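Local coordinates for AB hydrolase-1 domain-containing protein (Streptococcus mutans, PDB 4L9A) that is not precisely assigned but belongs to the alpha/beta hydrolase fold and probably acts as a carboxylesterase, at residues E24-L29 with I33-R38; G71-D76 with L101-H106; R94-A99 with G121-Q126; I148-F153 with E223-G228. All blocks are in the same frame, centred on the assembly; numbering follows the deposited sequence.

Contact 1. Residues E24-L29 with I33-R38; sequences EMVNTL and IYTCHR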
loop_
_atom_site.group_PDB
_atom_site.type_symbol
_atom_site.label_atom_id
_atom_site.label_comp_id
_atom_site.label_asym_id
_atom_site.label_seq_id
_atom_site.Cartn_x
_atom_site.Cartn_y
_atom_site.Cartn_z
ATOM N N GLU A 24 -13.168 10.647 -6.467
ATOM C CA GLU A 24 -13.628 11.719 -5.593
ATOM C C GLU A 24 -12.517 12.271 -4.715
ATOM O O GLU A 24 -11.782 11.509 -4.065
ATOM C CB GLU A 24 -14.787 11.237 -4.714
ATOM C CG GLU A 24 -15.347 12.296 -3.764
ATOM C CD GLU A 24 -16.478 11.760 -2.892
ATOM O OE1 GLU A 24 -16.904 10.605 -3.106
ATOM O OE2 GLU A 24 -16.933 12.491 -1.988
HETATM N N MSE A 25 -12.392 13.597 -4.707
HETATM C CA MSE A 25 -11.550 14.282 -3.732
HETATM C C MSE A 25 -12.334 14.374 -2.437
HETATM O O MSE A 25 -13.322 15.089 -2.369
HETATM C CB MSE A 25 -11.187 15.698 -4.200
HETATM C CG MSE A 25 -10.212 15.760 -5.358
HETATM SE SE MSE A 25 -8.413 15.075 -4.898
HETATM C CE MSE A 25 -7.350 16.526 -5.714
ATOM N N VAL A 26 -11.903 13.641 -1.412
ATOM C CA VAL A 26 -12.579 13.685 -0.120
ATOM C C VAL A 26 -11.873 14.679 0.797
ATOM O O VAL A 26 -10.648 14.697 0.870
ATOM C CB VAL A 26 -12.577 12.290 0.548
ATOM C CG1 VAL A 26 -13.283 12.344 1.896
ATOM C CG2 VAL A 26 -13.232 11.284 -0.373
ATOM N N ASN A 27 -12.639 15.501 1.501
ATOM C CA ASN A 27 -12.040 16.490 2.393
ATOM C C ASN A 27 -11.497 15.886 3.684
ATOM O O ASN A 27 -12.140 15.026 4.286
ATOM C CB ASN A 27 -13.041 17.597 2.717
ATOM C CG ASN A 27 -13.304 18.502 1.529
ATOM O OD1 ASN A 27 -12.398 18.794 0.743
ATOM N ND2 ASN A 27 -14.551 18.949 1.392
ATOM N N THR A 28 -10.307 16.323 4.093
ATOM C CA THR A 28 -9.736 15.908 5.383
ATOM C C THR A 28 -9.004 17.062 6.052
ATOM O O THR A 28 -8.823 18.119 5.450
ATOM C CB THR A 28 -8.715 14.745 5.249
ATOM O OG1 THR A 28 -7.451 15.254 4.793
ATOM C CG2 THR A 28 -9.218 13.668 4.297
ATOM N N LEU A 29 -8.559 16.851 7.286
ATOM C CA LEU A 29 -7.746 17.852 7.964
ATOM C C LEU A 29 -6.439 18.114 7.211
ATOM O O LEU A 29 -5.845 19.180 7.370
ATOM C CB LEU A 29 -7.466 17.452 9.419
ATOM C CG LEU A 29 -8.687 17.400 10.332
ATOM C CD1 LEU A 29 -8.315 17.060 11.785
ATOM C CD2 LEU A 29 -9.419 18.706 10.289
ATOM N N ILE A 33 -8.103 14.598 -0.433
ATOM C CA ILE A 33 -7.387 13.351 -0.710
ATOM C C ILE A 33 -8.102 12.642 -1.852
ATOM O O ILE A 33 -9.305 12.461 -1.808
ATOM C CB ILE A 33 -7.333 12.456 0.530
ATOM C CG1 ILE A 33 -6.575 13.168 1.656
ATOM C CG2 ILE A 33 -6.666 11.094 0.207
ATOM C CD1 ILE A 33 -5.036 13.295 1.400
ATOM N N TYR A 34 -7.354 12.252 -2.873
ATOM C CA TYR A 34 -7.919 11.533 -4.007
ATOM C C TYR A 34 -8.271 10.081 -3.676
ATOM O O TYR A 34 -7.442 9.308 -3.166
ATOM C CB TYR A 34 -6.933 11.577 -5.163
ATOM C CG TYR A 34 -7.383 10.900 -6.440
ATOM C CD1 TYR A 34 -8.166 11.584 -7.366
ATOM C CD2 TYR A 34 -6.977 9.600 -6.745
ATOM C CE1 TYR A 34 -8.557 10.989 -8.544
ATOM C CE2 TYR A 34 -7.357 8.993 -7.936
ATOM C CZ TYR A 34 -8.150 9.696 -8.828
ATOM O OH TYR A 34 -8.542 9.114 -10.010
ATOM N N THR A 35 -9.509 9.718 -3.976
ATOM C CA THR A 35 -9.981 8.355 -3.769
ATOM C C THR A 35 -10.679 7.824 -5.008
ATOM O O THR A 35 -11.191 8.601 -5.822
ATOM C CB THR A 35 -10.993 8.272 -2.612
ATOM O OG1 THR A 35 -12.177 8.988 -2.964
ATOM C CG2 THR A 35 -10.417 8.860 -1.321
ATOM N N CYS A 36 -10.702 6.499 -5.134
ATOM C CA CYS A 36 -11.523 5.814 -6.121
ATOM C C CYS A 36 -12.334 4.773 -5.379
ATOM O O CYS A 36 -11.802 4.064 -4.527
ATOM C CB CYS A 36 -10.664 5.137 -7.183
ATOM S SG CYS A 36 -9.619 6.267 -8.099
ATOM N N HIS A 37 -13.613 4.656 -5.708
ATOM C CA HIS A 37 -14.524 3.906 -4.849
ATOM C C HIS A 37 -15.609 3.133 -5.598
ATOM O O HIS A 37 -16.152 3.605 -6.594
ATOM C CB HIS A 37 -15.173 4.868 -3.846
ATOM C CG HIS A 37 -16.269 4.250 -3.035
ATOM N ND1 HIS A 37 -17.601 4.380 -3.363
ATOM C CD2 HIS A 37 -16.232 3.501 -1.907
ATOM C CE1 HIS A 37 -18.340 3.744 -2.471
ATOM N NE2 HIS A 37 -17.532 3.201 -1.577
ATOM N N ARG A 38 -15.919 1.946 -5.093
ATOM C CA ARG A 38 -17.007 1.128 -5.608
ATOM C C ARG A 38 -17.791 0.636 -4.408
ATOM O O ARG A 38 -17.207 0.182 -3.421
ATOM C CB ARG A 38 -16.449 -0.076 -6.376
ATOM C CG ARG A 38 -17.500 -0.938 -7.034
ATOM C CD ARG A 38 -16.868 -1.927 -7.986
ATOM N NE ARG A 38 -16.440 -3.158 -7.320
ATOM C CZ ARG A 38 -15.544 -3.998 -7.830
ATOM N NH1 ARG A 38 -14.970 -3.721 -8.996
ATOM N NH2 ARG A 38 -15.208 -5.109 -7.174
#
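A beta hairpin at one margin of the central sheet pairs Glu-24, Met-25 and Val-26 with Thr-35, Tyr-34 and Ile-33; strand 22-26 is the outermost strand on this side of the chain's sheet. The two outer pairs are antiparallel and hydrogen-bonded: Glu-24 N reaches Thr-35 O at 2.9 Å (163° at the hydrogen), and Val-26 N and O bond to Ile-33 O and N. Glu-24 O receives two donors, Thr-35 N at 2.9 Å and Thr-35 OG1 at 2.8 Å. The second bond depends on the rotamer of Thr-35, whose OG1 sits between its own N and carbonyl carbon (chi1 66°), turned to the carbonyl of Glu-24 on the partner strand. The CG2 methyl of Val-26 lies against that same hydroxyl, 3.6 Å from Thr-35 OG1, on the sheet face packed by helix 93-106. Glu-24 carries its carboxylate beyond the pairing to hydrogen-bond His-106. On the other face, the non-hydrogen-bonded pair bends the side chain of Met-25, a selenomethionine, alongside Tyr-34, with SE 3.8 Å from Tyr-34 CB, at the ring edge and near its plane. Past the strand, Thr-28 CG2 meets Ile-33 CG1 at 3.8 Å, the two side chains crossing nearly at right angles.

Contact 2. Residues G71-D76 with L101-H106; sequences GILTID and LMIFEH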
loop_
_atom_site.group_PDB
_atom_site.type_symbol
_atom_site.label_atom_id
_atom_site.label_comp_id
_atom_site.label_asym_id
_atom_site.label_seq_id
_atom_site.Cartn_x
_atom_site.Cartn_y
_atom_site.Cartn_z
ATOM N N GLY A 71 -16.636 -4.353 -2.439
ATOM C CA GLY A 71 -16.374 -2.926 -2.483
ATOM C C GLY A 71 -14.906 -2.634 -2.743
ATOM O O GLY A 71 -14.045 -3.475 -2.496
ATOM N N ILE A 72 -14.620 -1.443 -3.255
ATOM C CA ILE A 72 -13.251 -1.011 -3.500
ATOM C C ILE A 72 -13.091 0.407 -2.967
ATOM O O ILE A 72 -13.949 1.253 -3.188
ATOM C CB ILE A 72 -12.911 -1.004 -5.017
ATOM C CG1 ILE A 72 -13.142 -2.379 -5.647
ATOM C CG2 ILE A 72 -11.487 -0.529 -5.247
ATOM C CD1 ILE A 72 -12.179 -3.477 -5.139
ATOM N N LEU A 73 -12.000 0.666 -2.259
ATOM C CA LEU A 73 -11.621 2.032 -1.919
ATOM C C LEU A 73 -10.129 2.166 -2.087
ATOM O O LEU A 73 -9.363 1.520 -1.374
ATOM C CB LEU A 73 -12.002 2.380 -0.471
ATOM C CG LEU A 73 -11.538 3.734 0.061
ATOM C CD1 LEU A 73 -12.097 4.922 -0.784
ATOM C CD2 LEU A 73 -11.966 3.879 1.517
ATOM N N THR A 74 -9.707 2.991 -3.034
ATOM C CA THR A 74 -8.292 3.293 -3.150
ATOM C C THR A 74 -8.048 4.706 -2.650
ATOM O O THR A 74 -8.891 5.605 -2.833
ATOM C CB THR A 74 -7.781 3.136 -4.591
ATOM O OG1 THR A 74 -8.309 4.186 -5.409
ATOM C CG2 THR A 74 -8.189 1.769 -5.174
ATOM N N ILE A 75 -6.888 4.903 -2.037
ATOM C CA ILE A 75 -6.519 6.180 -1.446
ATOM C C ILE A 75 -5.102 6.583 -1.860
ATOM O O ILE A 75 -4.153 5.806 -1.688
ATOM C CB ILE A 75 -6.587 6.105 0.101
ATOM C CG1 ILE A 75 -7.997 5.716 0.558
ATOM C CG2 ILE A 75 -6.169 7.431 0.731
ATOM C CD1 ILE A 75 -8.112 5.492 2.070
ATOM N N ASP A 76 -4.956 7.790 -2.409
ATOM C CA ASP A 76 -3.637 8.325 -2.758
ATOM C C ASP A 76 -3.087 9.189 -1.618
ATOM O O ASP A 76 -3.737 10.130 -1.182
ATOM C CB ASP A 76 -3.694 9.165 -4.042
ATOM C CG ASP A 76 -3.953 8.327 -5.290
ATOM O OD1 ASP A 76 -4.328 7.135 -5.148
ATOM O OD2 ASP A 76 -3.808 8.868 -6.413
ATOM N N LEU A 101 -9.246 7.446 8.308
ATOM C CA LEU A 101 -10.471 7.121 9.048
ATOM C C LEU A 101 -11.667 8.027 8.711
ATOM O O LEU A 101 -12.818 7.585 8.725
ATOM C CB LEU A 101 -10.210 7.131 10.554
ATOM C CG LEU A 101 -9.273 6.018 11.029
ATOM C CD1 LEU A 101 -8.833 6.303 12.461
ATOM C CD2 LEU A 101 -9.955 4.652 10.921
HETATM N N MSE A 102 -11.394 9.294 8.430
HETATM C CA MSE A 102 -12.431 10.206 7.970
HETATM C C MSE A 102 -12.952 9.736 6.626
HETATM O O MSE A 102 -14.154 9.795 6.346
HETATM C CB MSE A 102 -11.857 11.596 7.786
HETATM C CG MSE A 102 -11.902 12.468 8.997
HETATM SE SE MSE A 102 -11.788 14.299 8.340
HETATM C CE MSE A 102 -13.407 14.310 7.238
ATOM N N ILE A 103 -12.029 9.300 5.780
ATOM C CA ILE A 103 -12.394 8.761 4.481
ATOM C C ILE A 103 -13.234 7.501 4.671
ATOM O O ILE A 103 -14.231 7.313 3.981
ATOM C CB ILE A 103 -11.149 8.501 3.604
ATOM C CG1 ILE A 103 -10.437 9.827 3.308
ATOM C CG2 ILE A 103 -11.540 7.812 2.304
ATOM C CD1 ILE A 103 -9.115 9.704 2.549
ATOM N N PHE A 104 -12.859 6.649 5.627
ATOM C CA PHE A 104 -13.666 5.466 5.904
ATOM C C PHE A 104 -15.102 5.884 6.242
ATOM O O PHE A 104 -16.060 5.307 5.734
ATOM C CB PHE A 104 -13.097 4.632 7.061
ATOM C CG PHE A 104 -12.050 3.620 6.641
ATOM C CD1 PHE A 104 -11.190 3.879 5.584
ATOM C CD2 PHE A 104 -11.940 2.402 7.305
ATOM C CE1 PHE A 104 -10.231 2.950 5.195
ATOM C CE2 PHE A 104 -10.987 1.467 6.921
ATOM C CZ PHE A 104 -10.130 1.745 5.863
ATOM N N GLU A 105 -15.241 6.881 7.112
ATOM C CA GLU A 105 -16.567 7.311 7.574
ATOM C C GLU A 105 -17.390 7.958 6.460
ATOM O O GLU A 105 -18.612 8.045 6.547
ATOM C CB GLU A 105 -16.453 8.274 8.762
ATOM C CG GLU A 105 -15.735 7.686 9.970
ATOM C CD GLU A 105 -16.306 6.344 10.401
ATOM O OE1 GLU A 105 -17.526 6.279 10.680
ATOM O OE2 GLU A 105 -15.533 5.358 10.454
ATOM N N HIS A 106 -16.708 8.409 5.417
ATOM C CA HIS A 106 -17.354 9.048 4.281
ATOM C C HIS A 106 -18.167 8.056 3.447
ATOM O O HIS A 106 -19.116 8.450 2.770
ATOM C CB HIS A 106 -16.298 9.730 3.414
ATOM C CG HIS A 106 -16.855 10.569 2.303
ATOM N ND1 HIS A 106 -17.466 11.787 2.521
ATOM C CD2 HIS A 106 -16.856 10.382 0.960
ATOM C CE1 HIS A 106 -17.830 12.307 1.361
ATOM N NE2 HIS A 106 -17.464 11.479 0.398
#
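Leu-73 and Ile-75, two residues apart on strand 71-75 and therefore on the same face, both direct their side chains at Ile-103. Ile-75 and Ile-103 meet tip to tip with their branches exchanged: Ile-75 CG2 lies 4.1 Å from Ile-103 CD1, while Ile-75 CD1 lies 4.1 Å from Ile-103 CG2. In both, CD1 lies anti to CA (chi2 175°), so the chain reaches out from the backbone with CG2 and CD1 side by side, two methyls offered to the other residue. Leu-73 approaches Ile-103 at a slant instead, and its CD2 methyl touches Ile-103 CG2 at 4.0 Å. The same methyl lies obliquely against the ring of Phe-104, with Leu-73 CD2 4.1 Å from Phe-104 CD1. Leu-73 CD2 thus bridges two consecutive helical residues, and Ile-103 CG2 bridges the two strand residues.

The helix is the connection of a beta-alpha-beta crossover in the alpha/beta hydrolase fold: it follows strand 71-75 and leads to strand 111-117, which lies parallel to it beyond the intervening strand 43-47. The segment axes approach to 10.8 Å and run at 149°, so the helix returns roughly antiparallel to the strand it covers. All four touching residues are buried, and no hydrogen bond crosses between the segments; the interface is aliphatic and aromatic carbon. Phe-104 is further fixed by edge-to-face contacts with Tyr-112 and Phe-109, and its ring also rests against Val-45. On the other flank, Ile-103 and Ile-75 both touch Ile-33 of the neighbouring strand.

Contact 3. Residues R94-A99 with G121-Q126; sequences RDWVNA and GFAALQ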
loop_
_atom_site.group_PDB
_atom_site.type_symbol
_atom_site.label_atom_id
_atom_site.label_comp_id
_atom_site.label_asym_id
_atom_site.label_seq_id
_atom_site.Cartn_x
_atom_site.Cartn_y
_atom_site.Cartn_z
ATOM N N ARG A 94 -0.135 9.661 12.749
ATOM C CA ARG A 94 -1.431 9.804 13.395
ATOM C C ARG A 94 -2.347 10.692 12.556
ATOM O O ARG A 94 -3.561 10.444 12.457
ATOM C CB ARG A 94 -1.274 10.413 14.789
ATOM C CG ARG A 94 -2.604 10.700 15.492
ATOM C CD ARG A 94 -2.451 11.723 16.624
ATOM N NE ARG A 94 -2.329 13.094 16.129
ATOM C CZ ARG A 94 -3.294 14.005 16.204
ATOM N NH1 ARG A 94 -4.459 13.699 16.763
ATOM N NH2 ARG A 94 -3.094 15.227 15.729
ATOM N N ASP A 95 -1.765 11.734 11.968
ATOM C CA ASP A 95 -2.542 12.667 11.151
ATOM C C ASP A 95 -3.046 11.962 9.896
ATOM O O ASP A 95 -4.223 12.065 9.534
ATOM C CB ASP A 95 -1.715 13.918 10.804
ATOM C CG ASP A 95 -1.293 14.705 12.046
ATOM O OD1 ASP A 95 -2.172 15.054 12.865
ATOM O OD2 ASP A 95 -0.083 14.968 12.214
ATOM N N TRP A 96 -2.153 11.220 9.250
ATOM C CA TRP A 96 -2.511 10.509 8.030
ATOM C C TRP A 96 -3.540 9.417 8.346
ATOM O O TRP A 96 -4.519 9.255 7.620
ATOM C CB TRP A 96 -1.255 9.967 7.360
ATOM C CG TRP A 96 -1.453 9.097 6.157
ATOM C CD1 TRP A 96 -0.846 7.898 5.918
ATOM C CD2 TRP A 96 -2.291 9.359 5.016
ATOM N NE1 TRP A 96 -1.246 7.401 4.703
ATOM C CE2 TRP A 96 -2.133 8.268 4.136
ATOM C CE3 TRP A 96 -3.152 10.403 4.663
ATOM C CZ2 TRP A 96 -2.816 8.194 2.919
ATOM C CZ3 TRP A 96 -3.836 10.319 3.461
ATOM C CH2 TRP A 96 -3.655 9.226 2.597
ATOM N N VAL A 97 -3.339 8.693 9.450
ATOM C CA VAL A 97 -4.326 7.710 9.896
ATOM C C VAL A 97 -5.709 8.336 10.189
ATOM O O VAL A 97 -6.738 7.767 9.816
ATOM C CB VAL A 97 -3.827 6.911 11.126
ATOM C CG1 VAL A 97 -4.959 6.076 11.734
ATOM C CG2 VAL A 97 -2.674 5.998 10.725
ATOM N N ASN A 98 -5.733 9.489 10.861
ATOM C CA ASN A 98 -6.993 10.198 11.095
ATOM C C ASN A 98 -7.669 10.612 9.789
ATOM O O ASN A 98 -8.885 10.537 9.667
ATOM C CB ASN A 98 -6.812 11.404 12.044
ATOM C CG ASN A 98 -6.573 10.971 13.486
ATOM O OD1 ASN A 98 -6.857 9.831 13.844
ATOM N ND2 ASN A 98 -6.050 11.876 14.316
ATOM N N ALA A 99 -6.879 11.021 8.801
ATOM C CA ALA A 99 -7.450 11.395 7.506
ATOM C C ALA A 99 -8.075 10.171 6.837
ATOM O O ALA A 99 -9.175 10.241 6.301
ATOM C CB ALA A 99 -6.392 12.007 6.611
ATOM N N GLY A 121 1.973 -0.361 5.016
ATOM C CA GLY A 121 1.826 -1.210 6.191
ATOM C C GLY A 121 1.699 -0.438 7.502
ATOM O O GLY A 121 0.932 -0.830 8.395
ATOM N N PHE A 122 2.435 0.663 7.633
ATOM C CA PHE A 122 2.426 1.413 8.895
ATOM C C PHE A 122 1.050 2.013 9.208
ATOM O O PHE A 122 0.527 1.846 10.311
ATOM C CB PHE A 122 3.535 2.478 8.915
ATOM C CG PHE A 122 4.930 1.892 9.048
ATOM C CD1 PHE A 122 5.292 1.198 10.190
ATOM C CD2 PHE A 122 5.866 2.033 8.037
ATOM C CE1 PHE A 122 6.558 0.660 10.321
ATOM C CE2 PHE A 122 7.155 1.479 8.169
ATOM C CZ PHE A 122 7.485 0.803 9.307
ATOM N N ALA A 123 0.464 2.712 8.242
ATOM C CA ALA A 123 -0.898 3.218 8.417
ATOM C C ALA A 123 -1.864 2.062 8.673
ATOM O O ALA A 123 -2.723 2.146 9.533
ATOM C CB ALA A 123 -1.339 4.031 7.187
ATOM N N ALA A 124 -1.706 0.976 7.918
ATOM C CA ALA A 124 -2.633 -0.151 8.004
ATOM C C ALA A 124 -2.733 -0.702 9.421
ATOM O O ALA A 124 -3.817 -1.019 9.905
ATOM C CB ALA A 124 -2.221 -1.258 7.012
ATOM N N LEU A 125 -1.596 -0.824 10.096
ATOM C CA LEU A 125 -1.608 -1.357 11.450
ATOM C C LEU A 125 -2.431 -0.463 12.387
ATOM O O LEU A 125 -3.197 -0.956 13.208
ATOM C CB LEU A 125 -0.178 -1.538 11.957
ATOM C CG LEU A 125 0.568 -2.670 11.244
ATOM C CD1 LEU A 125 2.074 -2.529 11.443
ATOM C CD2 LEU A 125 0.061 -4.022 11.769
ATOM N N GLN A 126 -2.285 0.850 12.254
ATOM C CA GLN A 126 -3.020 1.774 13.124
ATOM C C GLN A 126 -4.505 1.779 12.790
ATOM O O GLN A 126 -5.343 1.795 13.678
ATOM C CB GLN A 126 -2.453 3.191 13.012
ATOM C CG GLN A 126 -0.947 3.252 13.178
ATOM C CD GLN A 126 -0.503 2.824 14.563
ATOM O OE1 GLN A 126 -1.294 2.831 15.504
ATOM N NE2 GLN A 126 0.769 2.454 14.694
#
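Trp-96 and Val-97 join helix 93-106 to Ala-123 and Gln-126 of helix 120-130, two helices of the alpha/beta hydrolase fold whose segment axes pass 9.7 Å apart at 65°. Helix 120-130 comes directly after strand 111-117, where members of this fold carry the nucleophile elbow.

One turn before Val-97, Leu-93 already lies against Gln-126 and Phe-122. Trp-96 comes next. Its CG is swung to the far side of CB from the backbone N (chi1 174°), which carries the indole along the helix flank to Ala-123. The five-membered ring makes the touch, with Trp-96 CD1 4.1 Å from Ala-123 CB, and the methyl approaches it obliquely. Elsewhere the indole packs against Pro-78 and Leu-218.

Val-97 points toward the other helix, and the backbones close in here, with Val-97 CA 5.8 Å from Ala-123 CA. The small side chain of Ala-123 is consistent with so near an approach: Val-97 CG2 stands 4.0 Å from Ala-123 CA. Both valine methyls also meet the CB of Gln-126, Val-97 CG2 at 3.6 Å and Val-97 CG1 at 4.0 Å from Gln-126 CB, the two side chains crossing at about a right angle. A turn further on, Ile-100 meets Ala-123 as well.

Gln-126 divides its roles. Its aliphatic part packs on Val-97, whereas the bend at chi2 (-64°) turns the amide away, and Gln-126 NE2 makes a weak hydrogen bond to Thr-227 OG1.

Contact 4. Residues I148-F153 with E223-G228; sequences IYRAGF and EDFKTG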
loop_
_atom_site.group_PDB
_atom_site.type_symbol
_atom_site.label_atom_id
_atom_site.label_comp_id
_atom_site.label_asym_id
_atom_site.label_seq_id
_atom_site.Cartn_x
_atom_site.Cartn_y
_atom_site.Cartn_z
ATOM N N ILE A 148 13.137 -3.619 8.866
ATOM C CA ILE A 148 13.720 -3.114 7.627
ATOM C C ILE A 148 13.760 -1.584 7.659
ATOM O O ILE A 148 14.694 -0.968 7.155
ATOM C CB ILE A 148 12.980 -3.640 6.364
ATOM C CG1 ILE A 148 13.909 -3.654 5.144
ATOM C CG2 ILE A 148 11.716 -2.831 6.082
ATOM C CD1 ILE A 148 15.020 -4.653 5.238
ATOM N N TYR A 149 12.757 -0.973 8.279
ATOM C CA TYR A 149 12.699 0.479 8.353
ATOM C C TYR A 149 13.849 1.045 9.178
ATOM O O TYR A 149 14.485 2.015 8.765
ATOM C CB TYR A 149 11.362 0.964 8.924
ATOM C CG TYR A 149 11.298 2.468 9.005
ATOM C CD1 TYR A 149 10.915 3.222 7.904
ATOM C CD2 TYR A 149 11.658 3.136 10.168
ATOM C CE1 TYR A 149 10.869 4.597 7.967
ATOM C CE2 TYR A 149 11.620 4.509 10.238
ATOM C CZ TYR A 149 11.224 5.234 9.138
ATOM O OH TYR A 149 11.180 6.603 9.208
ATOM N N ARG A 150 14.110 0.443 10.337
ATOM C CA ARG A 150 15.226 0.856 11.193
ATOM C C ARG A 150 16.577 0.726 10.499
ATOM O O ARG A 150 17.480 1.524 10.728
ATOM C CB ARG A 150 15.261 0.040 12.491
ATOM C CG ARG A 150 14.266 0.474 13.543
ATOM C CD ARG A 150 14.398 -0.341 14.821
ATOM N NE ARG A 150 13.339 0.008 15.762
ATOM C CZ ARG A 150 12.665 -0.873 16.494
ATOM N NH1 ARG A 150 11.712 -0.460 17.321
ATOM N NH2 ARG A 150 12.942 -2.167 16.399
ATOM N N ALA A 151 16.715 -0.294 9.663
ATOM C CA ALA A 151 17.960 -0.516 8.943
ATOM C C ALA A 151 18.023 0.365 7.697
ATOM O O ALA A 151 19.066 0.935 7.368
ATOM C CB ALA A 151 18.091 -1.980 8.569
ATOM N N GLY A 152 16.892 0.469 7.011
ATOM C CA GLY A 152 16.816 1.168 5.745
ATOM C C GLY A 152 16.757 0.182 4.595
ATOM O O GLY A 152 17.678 -0.613 4.409
ATOM N N PHE A 153 15.664 0.214 3.835
ATOM C CA PHE A 153 15.567 -0.581 2.616
ATOM C C PHE A 153 16.872 -0.358 1.859
ATOM O O PHE A 153 17.287 0.786 1.651
ATOM C CB PHE A 153 14.367 -0.125 1.771
ATOM C CG PHE A 153 13.782 -1.204 0.880
ATOM C CD1 PHE A 153 12.739 -2.003 1.330
ATOM C CD2 PHE A 153 14.249 -1.394 -0.414
ATOM C CE1 PHE A 153 12.189 -2.983 0.514
ATOM C CE2 PHE A 153 13.700 -2.375 -1.236
ATOM C CZ PHE A 153 12.671 -3.168 -0.769
ATOM N N GLU A 223 6.944 5.977 18.475
ATOM C CA GLU A 223 5.555 5.807 18.880
ATOM C C GLU A 223 4.724 5.135 17.789
ATOM O O GLU A 223 3.628 4.646 18.045
ATOM C CB GLU A 223 4.942 7.153 19.255
ATOM C CG GLU A 223 4.748 7.345 20.749
ATOM C CD GLU A 223 4.143 6.127 21.420
ATOM O OE1 GLU A 223 4.811 5.531 22.290
ATOM O OE2 GLU A 223 2.999 5.764 21.079
ATOM N N ASP A 224 5.256 5.111 16.572
ATOM C CA ASP A 224 4.556 4.509 15.442
ATOM C C ASP A 224 4.921 3.038 15.273
ATOM O O ASP A 224 4.448 2.375 14.343
ATOM C CB ASP A 224 4.895 5.269 14.160
ATOM C CG ASP A 224 4.482 6.724 14.232
ATOM O OD1 ASP A 224 3.326 6.981 14.631
ATOM O OD2 ASP A 224 5.316 7.604 13.925
ATOM N N PHE A 225 5.758 2.525 16.170
ATOM C CA PHE A 225 6.284 1.173 16.009
ATOM C C PHE A 225 5.820 0.216 17.107
ATOM O O PHE A 225 6.446 -0.824 17.338
ATOM C CB PHE A 225 7.815 1.217 15.981
ATOM C CG PHE A 225 8.379 2.031 14.857
ATOM C CD1 PHE A 225 7.703 2.135 13.652
ATOM C CD2 PHE A 225 9.579 2.705 15.008
ATOM C CE1 PHE A 225 8.223 2.887 12.610
ATOM C CE2 PHE A 225 10.097 3.458 13.970
ATOM C CZ PHE A 225 9.417 3.546 12.772
ATOM N N LYS A 226 4.721 0.560 17.773
ATOM C CA LYS A 226 4.311 -0.173 18.970
ATOM C C LYS A 226 3.034 -0.982 18.771
ATOM O O LYS A 226 2.436 -1.462 19.742
ATOM C CB LYS A 226 4.133 0.784 20.153
ATOM C CG LYS A 226 5.393 1.545 20.552
ATOM C CD LYS A 226 5.144 2.456 21.760
ATOM C CE LYS A 226 6.368 3.305 22.098
ATOM N NZ LYS A 226 7.540 2.482 22.515
ATOM N N THR A 227 2.628 -1.138 17.515
ATOM C CA THR A 227 1.360 -1.769 17.183
ATOM C C THR A 227 1.594 -2.999 16.318
ATOM O O THR A 227 2.278 -2.926 15.300
ATOM C CB THR A 227 0.455 -0.793 16.390
ATOM O OG1 THR A 227 0.372 0.462 17.079
ATOM C CG2 THR A 227 -0.942 -1.363 16.205
ATOM N N GLY A 228 1.024 -4.126 16.714
ATOM C CA GLY A 228 1.018 -5.299 15.860
ATOM C C GLY A 228 -0.410 -5.573 15.431
ATOM O O GLY A 228 -1.327 -4.892 15.876
#
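Phe-225 CZ comes obliquely against the CD2-CE2 bond of the Tyr-149 ring: Phe-225 CZ is 3.5 Å from both Tyr-149 CD2 and Tyr-149 CE2. The neighbouring Phe-225 CE2 follows at 4.1 Å from Tyr-149 CD2. The ring centroids of Tyr-149 and Phe-225 lie 5.4 Å apart with the planes at 58°, an oblique meeting in which a single aromatic corner makes the closest contacts. Tyr-149 reaches it with CG anti to its backbone N (chi1 180°), while Phe-225 extends its ring from the loop with CG beside its own N. Arg-150 adds a looser touch, its NH1 4.4 Å from Phe-225 CB.

In the next shell, Phe-225 is backed by the ring of Phe-122, and Tyr-149 rests also on Leu-220. The guanidinium of Arg-150 has a long, weak ion pair with Glu-222. Asp-224, just before Phe-225, bonds through OD2 to Gly-221 N and so ties its turn together. On the other side, just after helix 146-151, Gly-152 with its positive phi takes the chain out of helical geometry.

Helix 146-151 follows strand 134-141, and the 223-228 loop precedes strand 235-239. The chain between these two strands is where alpha/beta hydrolases usually carry a lid, and the contact joins the beginning of this largely helical excursion to its returning end. With no hydrogen bond between the segments and only partly exposed or exposed residues touching, cohesion at this surface rests chiefly on aromatic dispersion, with any electrostatic help from Arg-150 probably slight.

Overall arrangement
Contacts 1, 2 and 3 form a continuous patch, whereas contact 4 lies apart from the first two. Strands 33-38 and 71-75 are sheet neighbours, so contacts 1 and 2, with centres 7 Å apart, share one sheet. Helix 93-106 serves contacts 2 and 3 (centres 12 Å apart), whose segments alternate along the chain; Trp-96 also packs on Ile-75 and Ile-33, linking all three. Helix 120-130 also touches the 223-228 loop, so contacts 3 and 4 meet, with centres 13 Å apart. Contact 1 closes before the others open, and contact 4 comes last, with its centre about 27 Å from that of contact 1. The series thus runs from the sheet margin through the helical layer to the probable lid region.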